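Local coordinates for putative transcriptional regulator (Salmonella typhimurium, PDB 1YYV), which probably binds DNA as a transcriptional regulator of the HxlR family, through a winged helix-turn-helix domain, at the interface of chains A and B. Sequence-based numbering; all coordinates share one arbitrary frame. Chains: chain A/B, putative transcriptional regulator.

The interface of chains A and B. Residues chain A 24, 28, 76, 78; chain B 117, 120, 124.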
loop_
_atom_site.group_PDB
_atom_site.type_symbol
_atom_site.label_atom_id
_atom_site.label_comp_id
_atom_site.label_asym_id
_atom_site.label_seq_id
_atom_site.Cartn_x
_atom_site.Cartn_y
_atom_site.Cartn_z
ATOM N N PRO A 24 -6.388 -10.791 8.738
ATOM C CA PRO A 24 -4.939 -10.759 8.413
ATOM C C PRO A 24 -4.555 -10.108 7.055
ATOM O O PRO A 24 -3.362 -9.894 6.779
ATOM C CB PRO A 24 -4.537 -12.251 8.433
ATOM C CG PRO A 24 -5.651 -12.965 9.180
ATOM C CD PRO A 24 -6.904 -12.172 8.846
ATOM N N VAL A 28 -0.836 -8.277 5.630
ATOM C CA VAL A 28 -0.300 -8.405 4.270
ATOM C C VAL A 28 -0.266 -7.060 3.565
ATOM O O VAL A 28 0.716 -6.713 2.959
ATOM C CB VAL A 28 -1.111 -9.405 3.441
ATOM C CG1 VAL A 28 -0.551 -9.519 1.983
ATOM C CG2 VAL A 28 -1.228 -10.762 4.210
ATOM N N ASP A 76 5.254 -14.419 4.199
ATOM C CA ASP A 76 4.016 -14.247 3.439
ATOM C C ASP A 76 4.032 -15.103 2.167
ATOM O O ASP A 76 2.999 -15.472 1.661
ATOM C CB ASP A 76 3.782 -12.770 3.096
ATOM C CG ASP A 76 3.248 -11.950 4.301
ATOM O OD1 ASP A 76 2.913 -12.554 5.345
ATOM O OD2 ASP A 76 3.173 -10.692 4.214
ATOM N N PHE A 78 6.226 -14.421 -0.639
ATOM C CA PHE A 78 6.504 -13.592 -1.792
ATOM C C PHE A 78 7.968 -13.687 -2.234
ATOM O O PHE A 78 8.303 -13.292 -3.365
ATOM C CB PHE A 78 6.134 -12.121 -1.520
ATOM C CG PHE A 78 4.690 -11.903 -1.098
ATOM C CD1 PHE A 78 3.631 -12.556 -1.757
ATOM C CD2 PHE A 78 4.388 -11.027 -0.070
ATOM C CE1 PHE A 78 2.316 -12.341 -1.389
ATOM C CE2 PHE A 78 3.073 -10.796 0.305
ATOM C CZ PHE A 78 2.036 -11.457 -0.345
ATOM N N LEU B 117 -5.432 -14.201 0.028
ATOM C CA LEU B 117 -5.136 -14.408 1.455
ATOM C C LEU B 117 -4.898 -15.919 1.812
ATOM O O LEU B 117 -3.938 -16.242 2.488
ATOM C CB LEU B 117 -6.230 -13.757 2.348
ATOM C CG LEU B 117 -5.970 -13.762 3.873
ATOM C CD1 LEU B 117 -4.611 -13.049 4.319
ATOM C CD2 LEU B 117 -7.165 -13.170 4.598
ATOM N N VAL B 120 -1.302 -16.975 1.110
ATOM C CA VAL B 120 -0.430 -16.304 2.086
ATOM C C VAL B 120 -0.444 -16.976 3.458
ATOM O O VAL B 120 0.588 -17.231 4.045
ATOM C CB VAL B 120 -0.744 -14.793 2.198
ATOM C CG1 VAL B 120 -0.026 -14.185 3.388
ATOM C CG2 VAL B 120 -0.339 -14.087 0.913
ATOM N N ARG B 124 2.573 -19.036 5.597
ATOM C CA ARG B 124 2.902 -18.645 6.965
ATOM C C ARG B 124 3.143 -19.832 7.897
ATOM O O ARG B 124 4.097 -19.811 8.664
ATOM C CB ARG B 124 1.886 -17.655 7.540
ATOM C CG ARG B 124 2.020 -16.267 6.940
ATOM C CD ARG B 124 1.739 -15.184 7.961
ATOM N NE ARG B 124 1.235 -13.964 7.333
ATOM C CZ ARG B 124 1.127 -12.780 7.943
ATOM N NH1 ARG B 124 1.523 -12.637 9.221
ATOM N NH2 ARG B 124 0.662 -11.728 7.271
#
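B:Val120 pushes its two methyl groups into a groove on chain A lined by A:Val28, A:Asp76 and A:Phe78. Its chi1 of 169° sets CG1 towards A:Val28 and leaves CG2, beside the backbone N, facing A:Phe78. The two valines lie antiparallel, CG1 meeting CG2 of A:Val28 at 3.7 Å, while CG2 packs against CZ of the A:Phe78 ring at 3.8 Å. The carbonyl O of A:Asp76 abuts both methyls, 3.7 Å from CG1 and from CG2 of B:Val120. Within chain A, CG1 of A:Val28 lies in plane at the edge of the phenyl ring, joining the two walls. B:Leu117, one turn earlier, extends the apolar strip, its CD1 lying 4.0 Å from the backbone C of A:Pro24 and also near CG2 of A:Val28.

A salt bridge closes the other end. NE of B:Arg124 stands 3.0 Å from the carboxylate OD1 of A:Asp76, and NH2 is 3.1 Å from the same oxygen. OD1 sits over the NE/NH2 side of the guanidinium face, the planes 39° apart, so the in-plane N-H groups point past it and the attraction is probably mainly electrostatic. The bend at chi2 (-144°) brings the guanidinium alongside the carboxylate, and CG2 of A:Val28 touches its edge in plane.

Helix 117-125 of chain B thus docks between A:Pro24, just before helix 25-33, and the end of helix 66-76, with A:Phe78 just before strand 79-84; the two-fold generates a twin with the chains exchanged, consistent with a dimer.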